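Local coordinates for mitotic checkpoint control protein kinase BUB1 (Drosophila melanogaster, PDB 6JKK) that probably acts as an ATP-binding protein kinase at the kinetochore, the chain here being the kinase domain of the mitotic checkpoint protein BubR1, at residues A[177-182]-A[210-215]; A[259-264]-A[280-285]; A[137-142]-A[186-191]. One frame throughout, in Å; residues are numbered along the deposited sequence.

Interaction 1 (A[177-182]-A[210-215]); sequences GIIHAD and VSIDMK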
# COMPACT_ATOMS: atom_id res chain seq x y z
N GLY A 177 -2.48 14.57 0.85
CA GLY A 177 -3.06 14.64 2.19
C GLY A 177 -3.70 13.34 2.66
O GLY A 177 -4.61 13.35 3.50
N ILE A 178 -3.23 12.22 2.12
CA ILE A 178 -3.76 10.92 2.49
C ILE A 178 -2.69 10.06 3.17
O ILE A 178 -1.57 9.95 2.68
CB ILE A 178 -4.33 10.17 1.26
CG1 ILE A 178 -5.40 11.02 0.57
CG2 ILE A 178 -4.88 8.79 1.66
CD1 ILE A 178 -6.78 10.90 1.21
N ILE A 179 -3.05 9.47 4.32
CA ILE A 179 -2.19 8.49 4.98
C ILE A 179 -2.80 7.11 4.73
O ILE A 179 -3.96 6.88 5.05
CB ILE A 179 -2.09 8.76 6.50
CG1 ILE A 179 -1.52 10.17 6.74
CG2 ILE A 179 -1.19 7.72 7.18
CD1 ILE A 179 -1.73 10.70 8.15
N HIS A 180 -2.03 6.21 4.12
CA HIS A 180 -2.55 4.88 3.80
C HIS A 180 -2.91 4.14 5.09
O HIS A 180 -3.97 3.51 5.18
CB HIS A 180 -1.54 4.08 2.97
CG HIS A 180 -2.02 2.70 2.63
ND1 HIS A 180 -1.98 1.66 3.53
CD2 HIS A 180 -2.56 2.21 1.49
CE1 HIS A 180 -2.47 0.57 2.96
NE2 HIS A 180 -2.83 0.88 1.72
N ALA A 181 -2.00 4.22 6.06
CA ALA A 181 -2.21 3.74 7.43
C ALA A 181 -2.12 2.22 7.63
O ALA A 181 -2.23 1.74 8.76
CB ALA A 181 -3.51 4.32 8.04
N ASP A 182 -1.90 1.46 6.56
CA ASP A 182 -1.67 0.02 6.71
C ASP A 182 -0.65 -0.45 5.67
O ASP A 182 -0.85 -1.47 5.00
CB ASP A 182 -2.99 -0.76 6.57
CG ASP A 182 -2.89 -2.20 7.09
OD1 ASP A 182 -2.02 -2.49 7.92
OD2 ASP A 182 -3.72 -3.02 6.65
N VAL A 210 -8.57 1.54 5.71
CA VAL A 210 -8.45 2.30 6.95
C VAL A 210 -7.61 3.56 6.77
O VAL A 210 -6.99 4.05 7.72
CB VAL A 210 -7.86 1.43 8.10
CG1 VAL A 210 -8.80 0.30 8.44
CG2 VAL A 210 -6.47 0.88 7.74
N SER A 211 -7.59 4.09 5.55
CA SER A 211 -6.76 5.26 5.26
C SER A 211 -7.29 6.50 5.97
O SER A 211 -8.44 6.53 6.42
CB SER A 211 -6.64 5.49 3.75
OG SER A 211 -5.93 4.42 3.15
N ILE A 212 -6.45 7.53 6.07
CA ILE A 212 -6.81 8.76 6.76
C ILE A 212 -6.75 9.95 5.80
O ILE A 212 -5.75 10.14 5.12
CB ILE A 212 -5.85 9.02 7.93
CG1 ILE A 212 -5.88 7.86 8.93
CG2 ILE A 212 -6.16 10.35 8.62
CD1 ILE A 212 -4.77 7.92 9.96
N ASP A 213 -7.82 10.74 5.74
CA ASP A 213 -7.82 11.94 4.92
C ASP A 213 -7.56 13.17 5.78
O ASP A 213 -8.44 13.62 6.52
CB ASP A 213 -9.13 12.10 4.14
CG ASP A 213 -9.13 13.29 3.20
OD1 ASP A 213 -8.08 13.96 3.07
OD2 ASP A 213 -10.18 13.55 2.58
N MET A 214 -6.34 13.71 5.68
CA MET A 214 -5.95 14.86 6.48
C MET A 214 -6.69 16.14 6.10
O MET A 214 -6.75 17.09 6.89
CB MET A 214 -4.43 15.08 6.39
CG MET A 214 -3.61 13.94 6.94
SD MET A 214 -3.91 13.66 8.70
CE MET A 214 -3.09 15.09 9.40
N LYS A 215 -7.27 16.17 4.90
CA LYS A 215 -8.00 17.35 4.44
C LYS A 215 -9.33 17.54 5.17
O LYS A 215 -9.95 18.60 5.10
CB LYS A 215 -8.22 17.31 2.92
CG LYS A 215 -6.93 17.42 2.10
CD LYS A 215 -7.22 17.82 0.65
CE LYS A 215 -5.94 17.83 -0.18
NZ LYS A 215 -4.97 18.87 0.26
O HOH W 1 -5.76 1.19 4.48
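Ile178 and Asp213 face each other as the non-hydrogen-bonded pair of a tiny antiparallel sheet, a worked example of one strand pair serving apolar and charged neighbours at once. Next to them Ile179 and Ile212 form the hydrogen-bonded pair: Ile179 N donates to Ile212 O at 2.9 Å and Ile212 N to Ile179 O at 2.8 Å. Met214 N adds a bond to Gly177 O.

Asp213 can be followed outward. Its CB lies 3.9 Å from Ile178 CD1. CG, turned anti to the backbone N (chi1 -176°), keeps the same distance from that methyl. OD1 stays near it too, and accepts from Lys215 N at 3.0 Å, met from above the carboxylate plane; this closes an Asx turn. OD2 leaves the pair, accepting from Tyr96 OH and forming a salt bridge with Arg104 of helix 92-104. With an alanine here, Arg104 and Tyr96 would probably lose this carboxylate partner, and Lys215 N the acceptor of its turn.

On the other sheet face, Ile179 CD1 rests 3.7 Å from Met214 SD. Ile179 CB and Ile212 CB stand 4.0 Å apart. Farther along, Ser211 OG donates to His180 O at 3.0 Å, well to the side of the carbonyl axis.

His180 ND1 accepts from Asp182 N and NE2 is hydrogen-bonded to Ile206 O, so both ring nitrogens are engaged; Asp248 receives the backbone N-H groups of His180 and Ala181. The chemistry thus implies a turn fixed by polar bonds to both backbone and side chain, consistent with the His-x-Asp catalytic-loop motif of protein kinases.

Interaction 2 (A[259-264]-A[280-285]); sequences LLFGRY and TNVPRY
Phe261 and Thr280 reach toward each other tip to tip, and their meeting is a nearly ideal instance of a CH-pi contact. Thr280 CG2 sits 3.7 Å from the centroid of the Phe261 ring, only 2° off the ring normal, so that all six ring carbons are almost equally far from the methyl. That methyl, anti to its own backbone N, is carried toward the ring, while chi1 of Phe261 (-59°) places its CG anti to the carbonyl carbon. The opposite face of the ring is occupied from within its own helix, by Leu260 CB at 3.9 Å above the plane. The aromatic plate is therefore sandwiched between two aliphatic carbons, each over its centre.

The purely apolar contacts gather round the far end of the ring. Pro283 CD comes to the edge, in plane, 3.8 Å from Phe261 CE1. Val282 approaches obliquely, its CA 4.1 Å from Phe261 CZ and its CG2 only slightly farther away.

The polar groups make no hydrogen bond between 259-264 and 280-285. The Arg263 guanidinium turns its edge to the same threonine methyl, with NH2 4.2 Å from Thr280 CG2, while one of its faces lies over Phe261 O. The polar link runs through His257, one turn back in the helix: its ND1 is hydrogen-bonded to Arg263 O, its NE2 makes a weak bond with Thr280 OG1, and its ring meets that of Phe261 edge-to-face.

Gly262, with positive phi, takes the chain out of the helix just after the aromatic residue. In kinase terms this is the C-terminal end of helix F, here 246-261, seated against the loop that leads into helix 288-299, in the helical C-lobe.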
# COMPACT_ATOMS: atom_id res chain seq x y z
N LEU A 259 11.92 -7.16 2.14
CA LEU A 259 12.52 -7.37 0.83
C LEU A 259 14.01 -7.68 0.97
O LEU A 259 14.52 -8.62 0.36
CB LEU A 259 12.32 -6.14 -0.06
CG LEU A 259 10.88 -5.74 -0.37
CD1 LEU A 259 10.83 -4.53 -1.29
CD2 LEU A 259 10.14 -6.90 -1.01
N LEU A 260 14.70 -6.87 1.78
CA LEU A 260 16.15 -7.02 1.97
C LEU A 260 16.54 -8.31 2.69
O LEU A 260 17.53 -8.96 2.34
CB LEU A 260 16.70 -5.83 2.76
CG LEU A 260 17.11 -4.55 2.05
CD1 LEU A 260 17.58 -3.50 3.04
CD2 LEU A 260 18.21 -4.83 1.03
N PHE A 261 15.77 -8.67 3.72
CA PHE A 261 16.21 -9.68 4.66
C PHE A 261 15.37 -10.96 4.68
O PHE A 261 15.78 -11.97 5.25
CB PHE A 261 16.31 -9.08 6.07
CG PHE A 261 17.27 -7.91 6.17
CD1 PHE A 261 18.61 -8.07 5.81
CD2 PHE A 261 16.84 -6.67 6.62
CE1 PHE A 261 19.50 -7.00 5.89
CE2 PHE A 261 17.71 -5.60 6.70
CZ PHE A 261 19.04 -5.76 6.34
N GLY A 262 14.20 -10.92 4.05
CA GLY A 262 13.32 -12.08 4.04
C GLY A 262 12.63 -12.30 5.37
O GLY A 262 11.96 -13.32 5.58
N ARG A 263 12.80 -11.35 6.28
CA ARG A 263 12.22 -11.46 7.62
C ARG A 263 11.48 -10.18 7.97
O ARG A 263 11.77 -9.12 7.43
CB ARG A 263 13.31 -11.70 8.66
CG ARG A 263 13.95 -13.07 8.62
CD ARG A 263 14.97 -13.19 9.74
NE ARG A 263 16.08 -12.26 9.55
CZ ARG A 263 17.28 -12.61 9.09
NH1 ARG A 263 17.54 -13.88 8.79
NH2 ARG A 263 18.23 -11.70 8.94
N TYR A 264 10.51 -10.28 8.88
CA TYR A 264 9.77 -9.10 9.30
C TYR A 264 10.60 -8.22 10.24
O TYR A 264 11.49 -8.71 10.93
CB TYR A 264 8.42 -9.50 9.91
CG TYR A 264 7.52 -10.13 8.87
CD1 TYR A 264 7.02 -9.38 7.81
CD2 TYR A 264 7.21 -11.49 8.93
CE1 TYR A 264 6.22 -9.95 6.85
CE2 TYR A 264 6.40 -12.07 7.97
CZ TYR A 264 5.91 -11.29 6.93
OH TYR A 264 5.11 -11.86 5.96
N THR A 280 17.96 -6.03 13.01
CA THR A 280 18.85 -6.63 12.02
C THR A 280 19.96 -5.68 11.58
O THR A 280 19.69 -4.55 11.16
CB THR A 280 18.05 -7.07 10.77
OG1 THR A 280 17.06 -8.04 11.15
CG2 THR A 280 18.96 -7.67 9.73
N ASN A 281 21.20 -6.14 11.67
CA ASN A 281 22.33 -5.39 11.15
C ASN A 281 22.41 -5.51 9.63
O ASN A 281 22.45 -6.61 9.09
CB ASN A 281 23.64 -5.88 11.76
CG ASN A 281 23.70 -5.69 13.27
OD1 ASN A 281 23.36 -4.63 13.78
ND2 ASN A 281 24.12 -6.73 13.98
N VAL A 282 22.43 -4.37 8.94
CA VAL A 282 22.70 -4.35 7.50
C VAL A 282 24.12 -4.85 7.30
O VAL A 282 25.04 -4.37 7.96
CB VAL A 282 22.59 -2.92 6.93
CG1 VAL A 282 22.70 -2.95 5.42
CG2 VAL A 282 21.27 -2.27 7.37
N PRO A 283 24.31 -5.85 6.42
CA PRO A 283 25.66 -6.39 6.16
C PRO A 283 26.62 -5.31 5.67
O PRO A 283 26.21 -4.47 4.88
CB PRO A 283 25.41 -7.43 5.06
CG PRO A 283 23.97 -7.83 5.23
CD PRO A 283 23.26 -6.58 5.68
N ARG A 284 27.87 -5.33 6.13
CA ARG A 284 28.86 -4.31 5.74
C ARG A 284 29.01 -4.24 4.23
O ARG A 284 29.27 -3.17 3.66
CB ARG A 284 30.23 -4.61 6.37
CG ARG A 284 31.13 -3.39 6.74
CD ARG A 284 31.02 -2.14 5.85
NE ARG A 284 31.35 -2.37 4.44
CZ ARG A 284 31.78 -1.42 3.61
NH1 ARG A 284 31.95 -0.18 4.03
NH2 ARG A 284 32.05 -1.73 2.34
N TYR A 285 28.85 -5.38 3.56
CA TYR A 285 29.04 -5.41 2.12
C TYR A 285 27.85 -4.87 1.33
O TYR A 285 27.96 -4.59 0.14
CB TYR A 285 29.44 -6.81 1.65
CG TYR A 285 28.58 -7.93 2.18
CD1 TYR A 285 28.93 -8.62 3.33
CD2 TYR A 285 27.43 -8.31 1.50
CE1 TYR A 285 28.15 -9.64 3.81
CE2 TYR A 285 26.65 -9.34 1.97
CZ TYR A 285 27.02 -10.00 3.12
OH TYR A 285 26.23 -11.02 3.59

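Interaction 3 (A[137-142]-A[186-191]); sequences GSLIGV and DNFLLM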
# COMPACT_ATOMS: atom_id res chain seq x y z
N GLY A 137 1.07 -10.61 -8.51
CA GLY A 137 0.70 -10.67 -7.10
C GLY A 137 1.30 -9.55 -6.28
O GLY A 137 1.81 -8.58 -6.84
N SER A 138 1.25 -9.69 -4.96
CA SER A 138 1.77 -8.66 -4.06
C SER A 138 3.28 -8.80 -3.91
O SER A 138 3.87 -9.79 -4.36
CB SER A 138 1.13 -8.79 -2.69
OG SER A 138 1.61 -9.95 -2.02
N LEU A 139 3.91 -7.82 -3.27
CA LEU A 139 5.34 -7.91 -2.98
C LEU A 139 5.70 -9.11 -2.11
O LEU A 139 6.80 -9.66 -2.23
CB LEU A 139 5.86 -6.61 -2.35
CG LEU A 139 6.30 -5.56 -3.36
CD1 LEU A 139 6.95 -4.38 -2.67
CD2 LEU A 139 7.26 -6.17 -4.38
N ILE A 140 4.78 -9.51 -1.23
CA ILE A 140 4.95 -10.72 -0.42
C ILE A 140 5.09 -11.94 -1.32
O ILE A 140 6.05 -12.71 -1.21
CB ILE A 140 3.76 -10.92 0.54
CG1 ILE A 140 3.93 -10.09 1.80
CG2 ILE A 140 3.61 -12.40 0.93
CD1 ILE A 140 5.09 -10.56 2.68
N GLY A 141 4.13 -12.11 -2.23
CA GLY A 141 4.12 -13.25 -3.12
C GLY A 141 5.34 -13.29 -4.02
O GLY A 141 5.92 -14.35 -4.26
N VAL A 142 5.73 -12.12 -4.52
CA VAL A 142 6.93 -11.98 -5.35
C VAL A 142 8.19 -12.28 -4.55
O VAL A 142 9.05 -13.05 -4.99
CB VAL A 142 7.03 -10.55 -5.93
CG1 VAL A 142 8.38 -10.32 -6.59
CG2 VAL A 142 5.91 -10.30 -6.92
N ASP A 186 2.12 -6.76 1.63
CA ASP A 186 0.87 -7.22 1.02
C ASP A 186 0.15 -6.14 0.22
O ASP A 186 -0.65 -6.44 -0.68
CB ASP A 186 -0.09 -7.70 2.11
CG ASP A 186 0.56 -8.62 3.11
OD1 ASP A 186 1.43 -8.15 3.88
OD2 ASP A 186 0.19 -9.81 3.14
N ASN A 187 0.40 -4.87 0.56
CA ASN A 187 -0.37 -3.79 -0.04
C ASN A 187 0.30 -3.06 -1.20
O ASN A 187 -0.19 -2.03 -1.67
CB ASN A 187 -0.87 -2.81 1.03
CG ASN A 187 -2.01 -3.39 1.84
OD1 ASN A 187 -2.73 -4.28 1.38
ND2 ASN A 187 -2.18 -2.89 3.06
N PHE A 188 1.44 -3.60 -1.65
CA PHE A 188 1.99 -3.24 -2.96
C PHE A 188 1.87 -4.42 -3.89
O PHE A 188 2.37 -5.52 -3.60
CB PHE A 188 3.47 -2.82 -2.86
CG PHE A 188 3.68 -1.46 -2.27
CD1 PHE A 188 4.07 -1.31 -0.94
CD2 PHE A 188 3.48 -0.31 -3.04
CE1 PHE A 188 4.26 -0.06 -0.38
CE2 PHE A 188 3.67 0.96 -2.49
CZ PHE A 188 4.06 1.08 -1.16
N LEU A 189 1.19 -4.22 -5.02
CA LEU A 189 1.11 -5.24 -6.05
C LEU A 189 2.14 -4.91 -7.12
O LEU A 189 2.38 -3.74 -7.42
CB LEU A 189 -0.28 -5.27 -6.69
CG LEU A 189 -1.49 -5.57 -5.80
CD1 LEU A 189 -2.78 -5.54 -6.62
CD2 LEU A 189 -1.34 -6.92 -5.09
N LEU A 190 2.76 -5.94 -7.69
CA LEU A 190 3.61 -5.75 -8.86
C LEU A 190 2.73 -5.94 -10.08
O LEU A 190 2.23 -7.04 -10.32
CB LEU A 190 4.77 -6.74 -8.87
CG LEU A 190 5.77 -6.65 -10.03
CD1 LEU A 190 6.48 -5.32 -10.00
CD2 LEU A 190 6.78 -7.77 -9.95
N MET A 191 2.55 -4.87 -10.85
CA MET A 191 1.58 -4.87 -11.94
C MET A 191 2.21 -5.30 -13.26
O MET A 191 1.53 -5.82 -14.15
CB MET A 191 0.96 -3.48 -12.09
CG MET A 191 0.31 -2.97 -10.83
SD MET A 191 -0.91 -4.14 -10.21
CE MET A 191 -2.21 -3.94 -11.43
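The Phe188 ring and the Asp186 carboxylate are the flat groups here, and each is approached by an aliphatic chain. Leu139 CD1 comes to the phenylalanine obliquely and makes its nearest approach at Phe188 CB, 3.8 Å away; the two side chains run side by side, and the ring continues toward Met166 and Ile169 of helix 156-175. At the carboxylate, Ile140 CG1 is nearly equidistant from CG, OD1 and OD2, with Asp186 OD1 at 3.8 Å.

Between these groups the backbones are bridged once, Ser138 against Leu189. Leu139 N donates to Phe188 O at 2.8 Å, and Leu190 N to Gly137 O at 2.9 Å. Leu189 CD2 then folds back to within 3.7 Å of Ser138 CA.

Ser138 is also the N-cap of the helix. Its OG, placed between the backbone N and the carbonyl carbon (chi1 71°), accepts a weak but straight bond from Gly141 N at 3.3 Å. One turn into the helix, the Val142 and Leu190 side chains cross at about a right angle, with Val142 CG2 4.0 Å from Leu190 CD2, and Phe335 and Leu339 of helix 325-339 lie against both residues.

Such docking of the start of helix D onto strand beta7 is characteristic of the kinase C-lobe, and the Leu139-Phe188 contact probably belongs to its catalytic spine.

How the interactions relate
Along the chain, interactions 1 and 3 alternate their segments and interaction 2 follows both. The centres of 1 and 3 are about 20 Å apart, those of 2 and 3 about 19 Å, and those of 1 and 2 about 29 Å, so interaction 3 is the intermediary. It meets interaction 1 through Asn187 ND2, probably hydrogen-bonded to Asp182 O, which ties together two residues of the catalytic loop. It meets interaction 2 where Leu259 touches Leu139 and Tyr264 touches Ile140. Helix 246-261 also reaches both ends, supplying Asp248 beneath interaction 1 and Phe261 to interaction 2. As in other kinases, this buried helix thus probably organises catalytic loop, spine and helical C-lobe together.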